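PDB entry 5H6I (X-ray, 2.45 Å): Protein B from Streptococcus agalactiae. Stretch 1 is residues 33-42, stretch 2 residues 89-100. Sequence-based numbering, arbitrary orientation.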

# COMPACT_ATOMS: atom_id res chain seq x y z
N ASN A 33 23.26 -1.25 28.14
CA ASN A 33 22.68 -0.36 27.13
C ASN A 33 22.36 -1.08 25.83
O ASN A 33 21.85 -0.43 24.90
CB ASN A 33 23.63 0.81 26.86
CG ASN A 33 23.67 1.81 28.00
OD1 ASN A 33 22.84 1.76 28.91
ND2 ASN A 33 24.64 2.72 27.96
N SER A 34 22.63 -2.38 25.73
CA SER A 34 22.28 -3.15 24.55
C SER A 34 20.93 -3.84 24.68
O SER A 34 20.23 -4.01 23.68
CB SER A 34 23.36 -4.20 24.26
OG SER A 34 24.65 -3.61 24.25
N ASN A 35 20.55 -4.24 25.90
CA ASN A 35 19.25 -4.88 26.09
C ASN A 35 18.12 -3.87 25.97
O ASN A 35 17.09 -4.16 25.35
CB ASN A 35 19.20 -5.60 27.44
CG ASN A 35 17.94 -6.42 27.61
OD1 ASN A 35 17.68 -7.35 26.85
ND2 ASN A 35 17.14 -6.08 28.62
N ASN A 36 18.29 -2.69 26.57
CA ASN A 36 17.29 -1.64 26.41
C ASN A 36 17.15 -1.24 24.94
O ASN A 36 16.04 -1.00 24.46
CB ASN A 36 17.66 -0.42 27.26
CG ASN A 36 16.95 0.84 26.81
OD1 ASN A 36 17.51 1.65 26.07
ND2 ASN A 36 15.71 1.02 27.25
N GLN A 37 18.27 -1.16 24.22
CA GLN A 37 18.22 -0.88 22.79
C GLN A 37 17.52 -2.00 22.03
O GLN A 37 16.89 -1.75 21.00
CB GLN A 37 19.63 -0.66 22.25
CG GLN A 37 19.69 -0.26 20.79
CD GLN A 37 21.07 0.19 20.36
OE1 GLN A 37 21.29 1.37 20.07
NE2 GLN A 37 22.02 -0.74 20.33
N ALA A 38 17.62 -3.24 22.53
CA ALA A 38 17.00 -4.36 21.84
C ALA A 38 15.48 -4.28 21.89
O ALA A 38 14.80 -4.61 20.91
CB ALA A 38 17.49 -5.68 22.44
N GLN A 39 14.92 -3.84 23.02
CA GLN A 39 13.47 -3.74 23.13
C GLN A 39 12.91 -2.53 22.38
O GLN A 39 11.71 -2.52 22.07
CB GLN A 39 13.02 -3.69 24.59
CG GLN A 39 14.08 -3.22 25.57
CD GLN A 39 13.54 -3.06 26.98
OE1 GLN A 39 12.36 -3.30 27.24
NE2 GLN A 39 14.41 -2.66 27.91
N GLN A 40 13.73 -1.52 22.09
CA GLN A 40 13.28 -0.43 21.23
C GLN A 40 12.97 -0.95 19.83
O GLN A 40 11.88 -0.71 19.30
CB GLN A 40 14.33 0.68 21.16
CG GLN A 40 14.95 1.08 22.48
CD GLN A 40 16.17 1.96 22.30
OE1 GLN A 40 16.96 1.75 21.38
NE2 GLN A 40 16.34 2.94 23.18
N MET A 41 13.92 -1.66 19.23
CA MET A 41 13.71 -2.20 17.89
C MET A 41 12.62 -3.26 17.88
O MET A 41 11.86 -3.37 16.91
CB MET A 41 15.02 -2.76 17.34
CG MET A 41 16.04 -1.70 16.96
SD MET A 41 17.68 -2.39 16.70
CE MET A 41 17.96 -3.22 18.26
N ALA A 42 12.52 -4.05 18.95
CA ALA A 42 11.44 -5.03 19.05
C ALA A 42 10.08 -4.35 19.05
O ALA A 42 9.13 -4.83 18.42
CB ALA A 42 11.62 -5.89 20.30
N VAL A 89 23.73 -9.85 24.61
CA VAL A 89 24.30 -8.51 24.63
C VAL A 89 25.41 -8.20 23.64
O VAL A 89 26.57 -8.03 24.03
CB VAL A 89 24.76 -8.18 26.07
CG1 VAL A 89 25.24 -6.74 26.15
CG2 VAL A 89 23.64 -8.43 27.06
N TYR A 90 25.06 -8.12 22.36
CA TYR A 90 26.06 -8.03 21.30
C TYR A 90 25.95 -6.74 20.50
O TYR A 90 25.43 -5.71 20.96
CB TYR A 90 25.83 -9.28 20.43
CG TYR A 90 24.54 -9.27 19.63
CD1 TYR A 90 23.30 -9.26 20.26
CD2 TYR A 90 24.57 -9.26 18.24
CE1 TYR A 90 22.13 -9.25 19.53
CE2 TYR A 90 23.40 -9.25 17.51
CZ TYR A 90 22.18 -9.24 18.16
OH TYR A 90 21.02 -9.23 17.43
N ASP A 91 26.47 -6.77 19.27
CA ASP A 91 26.48 -5.61 18.39
C ASP A 91 25.12 -5.48 17.70
O ASP A 91 24.71 -6.37 16.95
CB ASP A 91 27.60 -5.73 17.37
CG ASP A 91 27.64 -4.57 16.39
OD1 ASP A 91 27.20 -3.46 16.76
OD2 ASP A 91 28.12 -4.77 15.26
N LEU A 92 24.43 -4.37 17.95
CA LEU A 92 23.12 -4.12 17.37
C LEU A 92 23.17 -3.15 16.20
O LEU A 92 22.15 -2.54 15.85
CB LEU A 92 22.17 -3.58 18.45
CG LEU A 92 21.78 -4.54 19.58
CD1 LEU A 92 20.78 -3.88 20.51
CD2 LEU A 92 21.21 -5.84 19.02
N ASN A 93 24.34 -2.99 15.57
CA ASN A 93 24.47 -2.02 14.49
C ASN A 93 23.77 -2.51 13.22
O ASN A 93 22.93 -1.81 12.65
CB ASN A 93 25.95 -1.74 14.21
CG ASN A 93 26.15 -0.75 13.08
OD1 ASN A 93 25.77 0.42 13.19
ND2 ASN A 93 26.74 -1.22 11.98
N SER A 94 24.11 -3.72 12.77
CA SER A 94 23.50 -4.25 11.55
C SER A 94 22.01 -4.50 11.74
O SER A 94 21.22 -4.25 10.82
CB SER A 94 24.21 -5.54 11.12
OG SER A 94 23.62 -6.67 11.74
N ILE A 95 21.61 -4.98 12.91
CA ILE A 95 20.19 -5.25 13.16
C ILE A 95 19.40 -3.94 13.18
O ILE A 95 18.21 -3.93 12.85
CB ILE A 95 20.02 -6.05 14.46
CG1 ILE A 95 18.74 -6.89 14.41
CG2 ILE A 95 20.00 -5.13 15.67
CD1 ILE A 95 18.82 -8.05 13.45
N GLY A 96 20.04 -2.83 13.54
CA GLY A 96 19.35 -1.56 13.61
C GLY A 96 19.19 -0.90 12.26
O GLY A 96 18.16 -0.29 11.97
N SER A 97 20.22 -1.03 11.41
CA SER A 97 20.14 -0.48 10.06
C SER A 97 19.07 -1.18 9.23
O SER A 97 18.49 -0.57 8.33
CB SER A 97 21.50 -0.58 9.37
OG SER A 97 22.52 -0.05 10.20
N ARG A 98 18.79 -2.45 9.52
CA ARG A 98 17.73 -3.16 8.82
C ARG A 98 16.35 -2.73 9.33
O ARG A 98 15.40 -2.63 8.55
CB ARG A 98 17.91 -4.67 8.97
CG ARG A 98 19.26 -5.17 8.47
CD ARG A 98 19.47 -6.64 8.79
NE ARG A 98 20.80 -7.08 8.39
CZ ARG A 98 21.13 -7.45 7.15
NH1 ARG A 98 20.21 -7.43 6.19
NH2 ARG A 98 22.36 -7.84 6.87
N VAL A 99 16.24 -2.47 10.63
CA VAL A 99 14.97 -2.01 11.19
C VAL A 99 14.65 -0.61 10.69
O VAL A 99 13.50 -0.30 10.35
CB VAL A 99 15.01 -2.07 12.73
CG1 VAL A 99 13.84 -1.30 13.33
CG2 VAL A 99 14.99 -3.52 13.20
N GLU A 100 15.66 0.26 10.62
CA GLU A 100 15.44 1.62 10.13
C GLU A 100 15.04 1.63 8.66
O GLU A 100 14.18 2.41 8.25
CB GLU A 100 16.69 2.47 10.35
CG GLU A 100 17.01 2.76 11.80
CD GLU A 100 18.44 3.22 12.00
OE1 GLU A 100 19.26 3.03 11.09
OE2 GLU A 100 18.73 3.78 13.08

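The two stretches pack without a single hydrogen bond between them; they bury 398 Å², counting both sides, through van der Waals contact centred on Met41 and Leu92. The helix of stretch 1 and the helix beginning at Asn93 run in nearly the same direction, at 22° to each other, with their axes 10.8 Å apart at closest approach.

Met41 is buried and points its CA-to-CB bond toward the second stretch. With chi1 m, chi2 t and chi3 m, its flexible, unbranched chain spans several partners: CE lies 3.7 Å from Leu92 CD1, SD lies 3.7 Å from Ile95 CG2, and CB lies 4.2 Å from Val99 CG2. These partners recur at intervals of three to four residues, so Ile95 and Val99, with Leu92 just before the helix, face Met41. At Gly96 the sulfur lies against the backbone, Met41 SD 3.6 Å from Gly96 CA; an ideal CB there would still be 3.7 Å from Met41 SD but only 3.1 Å from Leu92 O, within its own stretch.

Leu92, at the N-cap position, answers from the second stretch with an m, t rotamer that carries CD1 to Ser34 O and Ala38. Leu92 CD1 meets Ser34 O at 3.2 Å, Ala38 N at 3.8 Å and Ala38 CB at 4.2 Å. Ser34 O also accepts a weak hydrogen bond from Ala38 N, so the methyl packs beside a carbonyl already engaged within its own stretch. Gln37 NE2 reaches Leu92 CD1 at 3.4 Å, a contact without hydrogen bonding.

Ser34 extends the contact to the loop leading to Leu92: its CB packs 3.7 Å from Val89 CG1, where Ser34 CA and Val89 CA are 5.7 Å apart.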